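Ent-copalyl diphosphate synthase (Streptomyces platensis, PDB 5BP8) is a largely helical bacterial enzyme of the terpene cyclase class, related in sequence to the squalene-hopene cyclases. Local coordinates at residues L189-E194 with P301-D306; A204-G209 with G215-S220; V239-D244 with I256-Y261. All coordinates share one frame; numbering follows the deposited sequence.

Contact 1 of 3, residues L189-E194 with P301-D306; sequences LWHTLE and PGLPSD
His191 and Leu303 meet lightly, the imidazole ND1 standing 4.5 Å from the CD2 methyl of Leu303, which comes in obliquely to the ring. Their backbones stay apart, with His191 CA 8.0 Å from Leu303 CA, so here the two side chains bridge the gap. With CG anti to the backbone N (chi1 -169°), His191 extends from the turn toward the loop 301-306. A second, equally loose touch is made several ångströms away: Trp190 CE3 approaches the carbonyl oxygen of Gly302 at 4.5 Å, again at an oblique angle. Gly302 has a positive phi of 98°, a conformation that suits glycine.

Behind this thin first shell the groups are firmly positioned. Both imidazole nitrogens are engaged, ND1 by the carbonyl of Gly218 and NE2 by Asp497 OD2, which fixes the rotation of the ring. The indole NE1 of Trp190 is likewise tied back to Leu185 O. The local backbone winds through two successive turns, Thr192 N to Leu189 O at 2.9 Å and Leu193 N to Trp190 O at 3.2 Å, and so runs into the short helix 193-196.

On the other side, Pro301 to Asp306 is an irregular loop, extended from Leu303 on, that leads to helix 307-319. Asp306 is the N-cap of that helix, its OD2 accepting from Asp309 N. Contact 1 thus sets a histidine-bearing turn against the approach to this helix, whose N-cap and first turn, Asp306 to Asp309, fit the DXDD sequence motif that marks the active site of class II terpene cyclases.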
ATOM      1  N   LEU A 189      13.673  -6.025  -2.879  1.00 18.59           N
ATOM      2  CA  LEU A 189      13.870  -6.031  -1.420  1.00 18.17           C
ATOM      3  C   LEU A 189      14.621  -4.808  -0.903  1.00 17.89           C
ATOM      4  O   LEU A 189      14.818  -4.682   0.297  1.00 16.94           O
ATOM      5  CB  LEU A 189      14.615  -7.305  -0.984  1.00 19.07           C
ATOM      6  CG  LEU A 189      13.785  -8.590  -1.246  1.00 20.42           C
ATOM      7  CD1 LEU A 189      14.631  -9.824  -0.958  1.00 20.69           C
ATOM      8  CD2 LEU A 189      12.508  -8.610  -0.421  1.00 22.87           C
ATOM      9  N   TRP A 190      15.038  -3.889  -1.769  1.00 16.73           N
ATOM     10  CA  TRP A 190      15.636  -2.652  -1.257  1.00 16.83           C
ATOM     11  C   TRP A 190      14.685  -1.899  -0.338  1.00 16.82           C
ATOM     12  O   TRP A 190      15.116  -1.260   0.614  1.00 16.42           O
ATOM     13  CB  TRP A 190      16.042  -1.726  -2.399  1.00 17.50           C
ATOM     14  CG  TRP A 190      17.164  -2.278  -3.267  1.00 17.98           C
ATOM     15  CD1 TRP A 190      17.859  -3.456  -3.086  1.00 18.16           C
ATOM     16  CD2 TRP A 190      17.715  -1.666  -4.451  1.00 19.22           C
ATOM     17  NE1 TRP A 190      18.795  -3.608  -4.102  1.00 19.26           N
ATOM     18  CE2 TRP A 190      18.730  -2.529  -4.940  1.00 19.85           C
ATOM     19  CE3 TRP A 190      17.413  -0.514  -5.163  1.00 20.58           C
ATOM     20  CZ2 TRP A 190      19.471  -2.238  -6.085  1.00 21.56           C
ATOM     21  CZ3 TRP A 190      18.138  -0.226  -6.310  1.00 22.26           C
ATOM     22  CH2 TRP A 190      19.160  -1.089  -6.758  1.00 22.40           C
ATOM     23  N   HIS A 191      13.397  -1.961  -0.654  1.00 16.25           N
ATOM     24  CA  HIS A 191      12.353  -1.357   0.159  1.00 16.83           C
ATOM     25  C   HIS A 191      12.359  -1.869   1.608  1.00 17.34           C
ATOM     26  O   HIS A 191      11.835  -1.174   2.502  1.00 16.45           O
ATOM     27  CB  HIS A 191      10.991  -1.658  -0.476  1.00 17.29           C
ATOM     28  CG  HIS A 191       9.872  -0.877   0.121  1.00 17.65           C
ATOM     29  ND1 HIS A 191       9.710   0.467  -0.098  1.00 17.58           N
ATOM     30  CD2 HIS A 191       8.863  -1.244   0.950  1.00 19.02           C
ATOM     31  CE1 HIS A 191       8.657   0.903   0.568  1.00 18.13           C
ATOM     32  NE2 HIS A 191       8.124  -0.119   1.212  1.00 18.09           N
ATOM     33  N   THR A 192      12.949  -3.057   1.835  1.00 17.97           N
ATOM     34  CA  THR A 192      12.968  -3.696   3.145  1.00 19.06           C
ATOM     35  C   THR A 192      14.399  -3.849   3.716  1.00 18.56           C
ATOM     36  O   THR A 192      14.670  -4.669   4.608  1.00 16.78           O
ATOM     37  CB  THR A 192      12.154  -5.009   3.141  1.00 23.75           C
ATOM     38  OG1 THR A 192      12.008  -5.510   4.488  1.00 27.17           O
ATOM     39  CG2 THR A 192      12.732  -6.029   2.325  1.00 24.80           C
ATOM     40  N   LEU A 193      15.295  -2.994   3.245  1.00 17.31           N
ATOM     41  CA  LEU A 193      16.694  -3.076   3.642  1.00 17.49           C
ATOM     42  C   LEU A 193      16.867  -3.100   5.174  1.00 17.13           C
ATOM     43  O   LEU A 193      17.736  -3.804   5.682  1.00 17.05           O
ATOM     44  CB  LEU A 193      17.499  -1.921   3.054  1.00 17.85           C
ATOM     45  CG  LEU A 193      18.979  -1.783   3.461  1.00 18.57           C
ATOM     46  CD1 LEU A 193      19.783  -3.002   3.033  1.00 19.06           C
ATOM     47  CD2 LEU A 193      19.582  -0.514   2.856  1.00 18.59           C
ATOM     48  N   GLU A 194      16.044  -2.346   5.884  1.00 17.37           N
ATOM     49  CA  GLU A 194      16.209  -2.191   7.362  1.00 17.96           C
ATOM     50  C   GLU A 194      15.992  -3.485   8.120  1.00 17.91           C
ATOM     51  O   GLU A 194      16.399  -3.625   9.268  1.00 19.30           O
ATOM     52  CB  GLU A 194      15.286  -1.075   7.903  1.00 18.29           C
ATOM     53  CG  GLU A 194      13.832  -1.470   8.173  1.00 18.24           C
ATOM     54  CD  GLU A 194      12.942  -1.519   6.936  1.00 18.06           C
ATOM     55  OE1 GLU A 194      13.454  -1.358   5.789  1.00 17.19           O
ATOM     56  OE2 GLU A 194      11.709  -1.702   7.123  1.00 18.63           O
ATOM     57  N   PRO A 301       9.875   6.127  -9.479  1.00 19.89           N
ATOM     58  CA  PRO A 301      11.286   5.862  -9.785  1.00 21.22           C
ATOM     59  C   PRO A 301      12.018   5.338  -8.531  1.00 21.71           C
ATOM     60  O   PRO A 301      11.754   5.802  -7.403  1.00 22.19           O
ATOM     61  CB  PRO A 301      11.823   7.232 -10.246  1.00 21.24           C
ATOM     62  CG  PRO A 301      10.615   8.063 -10.580  1.00 20.74           C
ATOM     63  CD  PRO A 301       9.480   7.518  -9.743  1.00 20.13           C
ATOM     64  N   GLY A 302      12.943   4.411  -8.726  1.00 21.85           N
ATOM     65  CA  GLY A 302      13.676   3.811  -7.602  1.00 22.19           C
ATOM     66  C   GLY A 302      13.163   2.466  -7.122  1.00 22.36           C
ATOM     67  O   GLY A 302      13.754   1.858  -6.216  1.00 22.28           O
ATOM     68  N   LEU A 303      12.064   2.013  -7.728  1.00 22.63           N
ATOM     69  CA  LEU A 303      11.471   0.698  -7.486  1.00 21.65           C
ATOM     70  C   LEU A 303      11.517  -0.152  -8.785  1.00 22.33           C
ATOM     71  O   LEU A 303      11.622   0.396  -9.878  1.00 20.86           O
ATOM     72  CB  LEU A 303      10.024   0.859  -7.029  1.00 21.46           C
ATOM     73  CG  LEU A 303       9.798   1.455  -5.626  1.00 21.44           C
ATOM     74  CD1 LEU A 303       8.371   1.904  -5.459  1.00 21.54           C
ATOM     75  CD2 LEU A 303      10.142   0.455  -4.534  1.00 21.18           C
ATOM     76  N   PRO A 304      11.471  -1.483  -8.662  1.00 22.31           N
ATOM     77  CA  PRO A 304      11.480  -2.321  -9.865  1.00 22.17           C
ATOM     78  C   PRO A 304      10.130  -2.288 -10.533  1.00 20.68           C
ATOM     79  O   PRO A 304       9.103  -2.117  -9.865  1.00 19.86           O
ATOM     80  CB  PRO A 304      11.776  -3.736  -9.319  1.00 23.91           C
ATOM     81  CG  PRO A 304      11.381  -3.701  -7.889  1.00 22.91           C
ATOM     82  CD  PRO A 304      11.519  -2.288  -7.425  1.00 23.70           C
ATOM     83  N   SER A 305      10.126  -2.465 -11.848  1.00 20.65           N
ATOM     84  CA  SER A 305       8.900  -2.469 -12.631  1.00 22.07           C
ATOM     85  C   SER A 305       8.017  -3.629 -12.247  1.00 21.18           C
ATOM     86  O   SER A 305       8.512  -4.692 -11.833  1.00 21.98           O
ATOM     87  CB  SER A 305       9.236  -2.522 -14.128  1.00 24.86           C
ATOM     88  OG  SER A 305       9.837  -1.271 -14.492  1.00 28.83           O
ATOM     89  N   ASP A 306       6.706  -3.430 -12.347  1.00 19.92           N
ATOM     90  CA  ASP A 306       5.759  -4.488 -12.086  1.00 19.61           C
ATOM     91  C   ASP A 306       4.608  -4.369 -13.048  1.00 18.69           C
ATOM     92  O   ASP A 306       4.302  -3.284 -13.535  1.00 19.40           O
ATOM     93  CB  ASP A 306       5.243  -4.471 -10.626  1.00 19.90           C
ATOM     94  CG  ASP A 306       4.307  -3.323 -10.357  1.00 19.75           C
ATOM     95  OD1 ASP A 306       4.775  -2.229  -9.963  1.00 20.25           O
ATOM     96  OD2 ASP A 306       3.090  -3.524 -10.530  1.00 19.50           O
TER

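Contact 2 of 3, residues A204-G209 with G215-S220; sequences ARPHEG and GSVGCS
The carbonyl oxygen of Ser216 is approached by two groups of the facing chain: His207 N donates to it at 2.8 Å in a bond of 165°, and the CA-H of Pro206 lies against it with CA at 3.2 Å. The companion bond starts one residue earlier, Gly215 N to His207 O at 2.8 Å, and is almost straight at 174°. Two residues, Gly215 and Ser216, therefore face the single residue His207, and with Gly215 at a phi of 94° this is the pattern of a G1 beta bulge, here closing an irregular loop ahead of helix 221-228.

Apolar side chains extend the pairing. Pro206 and Val217 lie side by side and point the same way, Pro206 CG touching the CG2 methyl at 4.1 Å. The other branch of Val217, CG1, sits anti to the backbone N and reaches Ala204 CB at 3.9 Å. Trp227 of helix 221-228 packs on both Pro206 and Val217.

Near the bulge, Ser216 OG turns to His213 O within the intervening loop, while His207 NE2 bonds Ala210 O and its ring stacks on that of His213. Between the side chains of His207 and Ser216 the approach is just His207 CB to Ser216 OG, 3.8 Å. Beyond Pro206 the direct bonds give way to a water: it accepts from Gly218 N at 2.9 Å and makes a longer bond of 3.3 Å to Arg205 O.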
ATOM      1  N   ALA A 204      22.058  -2.225  -2.173  1.00 22.32           N
ATOM      2  CA  ALA A 204      20.958  -1.337  -2.481  1.00 23.15           C
ATOM      3  C   ALA A 204      21.508   0.011  -2.931  1.00 25.58           C
ATOM      4  O   ALA A 204      22.494   0.507  -2.378  1.00 25.99           O
ATOM      5  CB  ALA A 204      20.041  -1.191  -1.282  1.00 23.29           C
ATOM      6  N   ARG A 205      20.877   0.573  -3.955  1.00 26.43           N
ATOM      7  CA  ARG A 205      21.340   1.802  -4.577  1.00 27.81           C
ATOM      8  C   ARG A 205      20.317   2.916  -4.421  1.00 25.46           C
ATOM      9  O   ARG A 205      19.214   2.785  -4.894  1.00 26.93           O
ATOM     10  CB  ARG A 205      21.561   1.589  -6.063  1.00 31.44           C
ATOM     11  CG  ARG A 205      22.500   0.449  -6.402  1.00 38.71           C
ATOM     12  CD  ARG A 205      22.958   0.651  -7.826  1.00 45.57           C
ATOM     13  NE  ARG A 205      23.539  -0.544  -8.420  1.00 53.74           N
ATOM     14  CZ  ARG A 205      24.298  -0.527  -9.513  1.00 58.29           C
ATOM     15  NH1 ARG A 205      24.582   0.626 -10.119  1.00 60.44           N
ATOM     16  NH2 ARG A 205      24.784  -1.665  -9.996  1.00 60.37           N
ATOM     17  N   PRO A 206      20.714   4.036  -3.809  1.00 23.67           N
ATOM     18  CA  PRO A 206      19.777   5.149  -3.724  1.00 22.76           C
ATOM     19  C   PRO A 206      19.350   5.631  -5.104  1.00 22.46           C
ATOM     20  O   PRO A 206      20.143   5.605  -6.091  1.00 22.54           O
ATOM     21  CB  PRO A 206      20.586   6.235  -2.979  1.00 23.57           C
ATOM     22  CG  PRO A 206      21.631   5.475  -2.238  1.00 24.71           C
ATOM     23  CD  PRO A 206      21.978   4.330  -3.138  1.00 24.50           C
ATOM     24  N   HIS A 207      18.107   6.071  -5.182  1.00 22.45           N
ATOM     25  CA  HIS A 207      17.622   6.752  -6.362  1.00 22.31           C
ATOM     26  C   HIS A 207      18.523   7.957  -6.692  1.00 22.31           C
ATOM     27  O   HIS A 207      18.869   8.752  -5.834  1.00 21.02           O
ATOM     28  CB  HIS A 207      16.168   7.192  -6.169  1.00 23.22           C
ATOM     29  CG  HIS A 207      15.646   8.056  -7.271  1.00 23.00           C
ATOM     30  ND1 HIS A 207      15.506   7.613  -8.564  1.00 23.40           N
ATOM     31  CD2 HIS A 207      15.227   9.340  -7.266  1.00 23.49           C
ATOM     32  CE1 HIS A 207      15.054   8.597  -9.318  1.00 23.97           C
ATOM     33  NE2 HIS A 207      14.860   9.652  -8.550  1.00 24.36           N
ATOM     34  N   GLU A 208      18.877   8.069  -7.964  1.00 25.02           N
ATOM     35  CA  GLU A 208      19.714   9.149  -8.471  1.00 29.01           C
ATOM     36  C   GLU A 208      19.067   9.611  -9.762  1.00 31.38           C
ATOM     37  O   GLU A 208      18.758   8.804 -10.608  1.00 32.97           O
ATOM     38  CB  GLU A 208      21.097   8.624  -8.827  1.00 33.43           C
ATOM     39  CG  GLU A 208      22.026   8.417  -7.670  1.00 40.26           C
ATOM     40  CD  GLU A 208      23.471   8.258  -8.124  1.00 45.83           C
ATOM     41  OE1 GLU A 208      23.934   9.089  -8.943  1.00 49.28           O
ATOM     42  OE2 GLU A 208      24.128   7.302  -7.668  1.00 49.80           O
ATOM     43  N   GLY A 209      18.902  10.898  -9.959  1.00 35.31           N
ATOM     44  CA  GLY A 209      18.208  11.354 -11.167  1.00 39.53           C
ATOM     45  C   GLY A 209      17.045  12.222 -10.761  1.00 36.27           C
ATOM     46  O   GLY A 209      17.231  13.144  -9.999  1.00 39.63           O
ATOM     47  N   GLY A 215      18.302  10.047  -3.387  1.00 19.09           N
ATOM     48  CA  GLY A 215      18.851   9.504  -2.144  1.00 18.99           C
ATOM     49  C   GLY A 215      17.977   8.476  -1.433  1.00 18.60           C
ATOM     50  O   GLY A 215      18.472   7.740  -0.566  1.00 19.06           O
ATOM     51  N   SER A 216      16.682   8.439  -1.751  1.00 19.36           N
ATOM     52  CA  SER A 216      15.804   7.405  -1.191  1.00 18.40           C
ATOM     53  C   SER A 216      16.233   6.021  -1.664  1.00 17.85           C
ATOM     54  O   SER A 216      16.753   5.852  -2.792  1.00 18.19           O
ATOM     55  CB  SER A 216      14.340   7.639  -1.559  1.00 18.81           C
ATOM     56  OG  SER A 216      14.144   7.629  -2.962  1.00 17.97           O
ATOM     57  N   VAL A 217      16.025   5.036  -0.794  1.00 16.97           N
ATOM     58  CA  VAL A 217      16.353   3.644  -1.075  1.00 17.13           C
ATOM     59  C   VAL A 217      15.048   2.862  -1.121  1.00 17.17           C
ATOM     60  O   VAL A 217      14.323   2.790  -0.108  1.00 16.50           O
ATOM     61  CB  VAL A 217      17.277   3.067  -0.009  1.00 17.85           C
ATOM     62  CG1 VAL A 217      17.501   1.554  -0.213  1.00 18.32           C
ATOM     63  CG2 VAL A 217      18.600   3.819  -0.028  1.00 18.89           C
ATOM     64  N   GLY A 218      14.727   2.315  -2.290  1.00 16.65           N
ATOM     65  CA  GLY A 218      13.472   1.636  -2.467  1.00 16.69           C
ATOM     66  C   GLY A 218      12.244   2.447  -2.081  1.00 16.83           C
ATOM     67  O   GLY A 218      11.263   1.869  -1.644  1.00 16.92           O
ATOM     68  N   CYS A 219      12.272   3.781  -2.229  1.00 15.95           N
ATOM     69  CA  CYS A 219      11.153   4.630  -1.797  1.00 16.45           C
ATOM     70  C   CYS A 219      10.643   4.335  -0.366  1.00 16.27           C
ATOM     71  O   CYS A 219       9.429   4.443  -0.104  1.00 15.85           O
ATOM     72  CB  CYS A 219       9.978   4.561  -2.793  1.00 16.62           C
ATOM     73  SG  CYS A 219      10.391   5.207  -4.446  1.00 17.62           S
ATOM     74  N   SER A 220      11.574   3.999   0.543  1.00 15.01           N
ATOM     75  CA  SER A 220      11.273   3.696   1.933  1.00 15.27           C
ATOM     76  C   SER A 220      12.055   4.608   2.848  1.00 15.10           C
ATOM     77  O   SER A 220      13.296   4.583   2.818  1.00 15.59           O
ATOM     78  CB  SER A 220      11.725   2.281   2.279  1.00 15.74           C
ATOM     79  OG  SER A 220      11.662   2.074   3.687  1.00 16.35           O
TER
HETATM   80  O   HOH W   1      15.952   3.003  -4.784  1.00 20.36           O

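Contact 3 of 3, residues V239-D244 with I256-Y261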
ATOM      1  N   VAL A 239      19.586  12.164   3.286  1.00 19.36           N
ATOM      2  CA  VAL A 239      19.224  12.992   4.412  1.00 19.71           C
ATOM      3  C   VAL A 239      18.146  13.999   4.031  1.00 19.74           C
ATOM      4  O   VAL A 239      17.208  14.207   4.796  1.00 20.01           O
ATOM      5  CB  VAL A 239      20.462  13.692   5.030  1.00 20.15           C
ATOM      6  CG1 VAL A 239      20.031  14.710   6.069  1.00 21.13           C
ATOM      7  CG2 VAL A 239      21.368  12.654   5.670  1.00 20.40           C
ATOM      8  N   ALA A 240      18.250  14.604   2.841  1.00 20.22           N
ATOM      9  CA  ALA A 240      17.261  15.553   2.379  1.00 20.67           C
ATOM     10  C   ALA A 240      15.914  14.867   2.152  1.00 19.58           C
ATOM     11  O   ALA A 240      14.851  15.438   2.450  1.00 18.98           O
ATOM     12  CB  ALA A 240      17.718  16.209   1.082  1.00 22.10           C
ATOM     13  N   TYR A 241      15.949  13.653   1.605  1.00 18.35           N
ATOM     14  CA  TYR A 241      14.698  12.891   1.444  1.00 18.55           C
ATOM     15  C   TYR A 241      14.011  12.675   2.796  1.00 18.76           C
ATOM     16  O   TYR A 241      12.826  13.001   2.945  1.00 19.01           O
ATOM     17  CB  TYR A 241      15.005  11.582   0.767  1.00 18.17           C
ATOM     18  CG  TYR A 241      13.923  10.529   0.806  1.00 17.42           C
ATOM     19  CD1 TYR A 241      12.838  10.572  -0.054  1.00 17.15           C
ATOM     20  CD2 TYR A 241      14.046   9.432   1.670  1.00 16.98           C
ATOM     21  CE1 TYR A 241      11.845   9.559  -0.022  1.00 16.91           C
ATOM     22  CE2 TYR A 241      13.099   8.429   1.686  1.00 17.60           C
ATOM     23  CZ  TYR A 241      12.013   8.490   0.857  1.00 16.84           C
ATOM     24  OH  TYR A 241      11.119   7.446   0.893  1.00 17.69           O
ATOM     25  N   LEU A 242      14.747  12.167   3.786  1.00 19.65           N
ATOM     26  CA  LEU A 242      14.174  11.935   5.124  1.00 19.61           C
ATOM     27  C   LEU A 242      13.640  13.230   5.731  1.00 21.08           C
ATOM     28  O   LEU A 242      12.524  13.253   6.290  1.00 17.94           O
ATOM     29  CB  LEU A 242      15.184  11.266   6.055  1.00 19.95           C
ATOM     30  CG  LEU A 242      15.478   9.815   5.708  1.00 19.88           C
ATOM     31  CD1 LEU A 242      16.510   9.228   6.661  1.00 20.92           C
ATOM     32  CD2 LEU A 242      14.197   8.990   5.739  1.00 20.21           C
ATOM     33  N   ARG A 243      14.418  14.317   5.612  1.00 20.97           N
ATOM     34  CA  ARG A 243      13.958  15.614   6.111  0.60 22.12           C
ATOM     35  C   ARG A 243      12.668  16.058   5.435  1.00 21.48           C
ATOM     36  O   ARG A 243      11.733  16.498   6.107  1.00 21.84           O
ATOM     37  CB  ARG A 243      15.053  16.678   5.967  0.60 23.05           C
ATOM     38  CG  ARG A 243      16.229  16.422   6.903  0.60 24.27           C
ATOM     39  CD  ARG A 243      17.443  17.295   6.589  0.60 26.71           C
ATOM     40  NE  ARG A 243      18.441  17.262   7.660  0.60 28.30           N
ATOM     41  CZ  ARG A 243      19.653  17.825   7.605  0.60 31.17           C
ATOM     42  NH1 ARG A 243      20.064  18.491   6.527  0.60 30.30           N
ATOM     43  NH2 ARG A 243      20.467  17.717   8.642  0.60 31.74           N
ATOM     44  N   ASP A 244      12.622  15.955   4.118  1.00 20.99           N
ATOM     45  CA  ASP A 244      11.428  16.381   3.367  1.00 22.04           C
ATOM     46  C   ASP A 244      10.203  15.571   3.757  1.00 20.81           C
ATOM     47  O   ASP A 244       9.110  16.112   3.947  1.00 20.34           O
ATOM     48  CB  ASP A 244      11.641  16.258   1.873  1.00 22.41           C
ATOM     49  CG  ASP A 244      12.552  17.345   1.300  1.00 25.31           C
ATOM     50  OD1 ASP A 244      12.742  18.400   1.961  1.00 25.80           O
ATOM     51  OD2 ASP A 244      13.076  17.121   0.189  1.00 24.34           O
ATOM     52  N   ILE A 256       5.973   4.125   2.283  1.00 16.12           N
ATOM     53  CA  ILE A 256       6.296   4.192   0.869  1.00 16.88           C
ATOM     54  C   ILE A 256       6.038   5.603   0.381  1.00 16.35           C
ATOM     55  O   ILE A 256       4.944   6.153   0.598  1.00 15.59           O
ATOM     56  CB  ILE A 256       5.524   3.121   0.042  1.00 17.45           C
ATOM     57  CG1 ILE A 256       5.939   3.177  -1.429  1.00 19.19           C
ATOM     58  CG2 ILE A 256       4.031   3.245   0.219  1.00 18.16           C
ATOM     59  CD1 ILE A 256       5.423   2.003  -2.246  1.00 21.00           C
ATOM     60  N   THR A 257       7.088   6.223  -0.162  1.00 16.98           N
ATOM     61  CA  THR A 257       6.995   7.561  -0.752  1.00 16.56           C
ATOM     62  C   THR A 257       8.255   7.815  -1.560  1.00 17.43           C
ATOM     63  O   THR A 257       9.341   7.472  -1.121  1.00 17.44           O
ATOM     64  CB  THR A 257       6.762   8.660   0.294  1.00 16.83           C
ATOM     65  OG1 THR A 257       6.518   9.917  -0.363  1.00 17.27           O
ATOM     66  CG2 THR A 257       7.942   8.772   1.274  1.00 16.93           C
ATOM     67  N   PRO A 258       8.115   8.354  -2.784  1.00 17.70           N
ATOM     68  CA  PRO A 258       6.907   8.686  -3.517  1.00 17.77           C
ATOM     69  C   PRO A 258       6.169   7.460  -4.044  1.00 16.98           C
ATOM     70  O   PRO A 258       6.715   6.333  -4.049  1.00 16.50           O
ATOM     71  CB  PRO A 258       7.418   9.505  -4.736  1.00 19.14           C
ATOM     72  CG  PRO A 258       8.886   9.463  -4.694  1.00 19.33           C
ATOM     73  CD  PRO A 258       9.355   8.619  -3.551  1.00 18.45           C
ATOM     74  N   ILE A 259       4.954   7.709  -4.501  1.00 17.03           N
ATOM     75  CA  ILE A 259       4.128   6.743  -5.231  1.00 17.26           C
ATOM     76  C   ILE A 259       3.599   7.361  -6.547  1.00 18.51           C
ATOM     77  O   ILE A 259       2.535   7.002  -7.047  1.00 18.35           O
ATOM     78  CB  ILE A 259       2.936   6.258  -4.388  1.00 17.52           C
ATOM     79  CG1 ILE A 259       2.034   7.415  -3.929  1.00 18.09           C
ATOM     80  CG2 ILE A 259       3.410   5.422  -3.217  1.00 17.91           C
ATOM     81  CD1 ILE A 259       0.650   6.942  -3.568  1.00 18.23           C
ATOM     82  N   VAL A 260       4.349   8.319  -7.076  1.00 18.59           N
ATOM     83  CA  VAL A 260       3.865   9.197  -8.165  1.00 19.15           C
ATOM     84  C   VAL A 260       3.185   8.472  -9.347  1.00 19.50           C
ATOM     85  O   VAL A 260       2.088   8.847  -9.747  1.00 18.97           O
ATOM     86  CB  VAL A 260       4.993  10.149  -8.618  1.00 20.70           C
ATOM     87  CG1 VAL A 260       6.221   9.422  -9.136  1.00 20.85           C
ATOM     88  CG2 VAL A 260       4.492  11.153  -9.640  1.00 22.72           C
ATOM     89  N   TYR A 261       3.804   7.455  -9.911  1.00 19.14           N
ATOM     90  CA  TYR A 261       3.192   6.786 -11.084  1.00 19.10           C
ATOM     91  C   TYR A 261       1.931   6.003 -10.755  1.00 19.72           C
ATOM     92  O   TYR A 261       0.921   6.071 -11.485  1.00 19.44           O
ATOM     93  CB  TYR A 261       4.204   5.877 -11.745  1.00 19.78           C
ATOM     94  CG  TYR A 261       5.483   6.556 -12.243  1.00 20.00           C
ATOM     95  CD1 TYR A 261       5.455   7.836 -12.819  1.00 21.51           C
ATOM     96  CD2 TYR A 261       6.703   5.890 -12.220  1.00 19.94           C
ATOM     97  CE1 TYR A 261       6.604   8.424 -13.315  1.00 21.16           C
ATOM     98  CE2 TYR A 261       7.850   6.475 -12.704  1.00 20.66           C
ATOM     99  CZ  TYR A 261       7.796   7.730 -13.278  1.00 21.06           C
ATOM    100  OH  TYR A 261       8.952   8.317 -13.769  1.00 22.52           O
TER
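A turn of helix 237-249 faces the extended chain just before helix 260-274, the backbones nearest at Tyr241 CA and Thr257 CA, 9.6 Å apart, with a cis peptide joining Thr257 to Pro258. Tyr241 spans this gap alone. Its CG is anti to the backbone N (chi1 166°), which carries the ring off the helix and its hydroxyl to the far chain. There OH donates to Thr257 O at 2.7 Å; the oxygen lies in the plane of the ring, at its edge, while the hydroxyl sits 23° out of the carbonyl plane.

Thr257 also brings its methyl to the same spot, CG2 lying 3.5 Å from Tyr241 OH as the two side chains pass one another, running in opposing senses. A looser apolar touch, Tyr241 CE1 to Pro258 CD at 4.4 Å, extends the contact beyond the cis bond. Ser216, Pro221 and Thr224 pack around the tyrosine.

The chemistry is one-sided: the amide between Thr257 and Pro258 has no N-H, so it can offer this phenol only an acceptor. A buried hydroxyl and a carbonyl next to a cis-proline thereby satisfy each other, and the bond pins the non-helical chain to the helix.

Overall arrangement
Contact 2 is the hub, its centre about 8 Å from that of contact 1 and about 9 Å from that of contact 3, whereas the centres of contacts 1 and 3 are about 13 Å apart. Neighbouring carbonyls make the joins: Gly218 O meets His191 ND1 at 2.6 Å, and Cys219 O meets Thr257 N at 2.9 Å. Gly218 O also has Leu303 CD2 3.4 Å away, so it sits between both sides of contact 1. Pro301 CD packs 3.5 Å from Tyr261 CE2, linking contacts 1 and 3 directly. Along the chain, contacts 2 and 3 follow one another inside the loop that contact 1 closes; its 301-306 side ends at Asp306, the first residue of the DXDD motif.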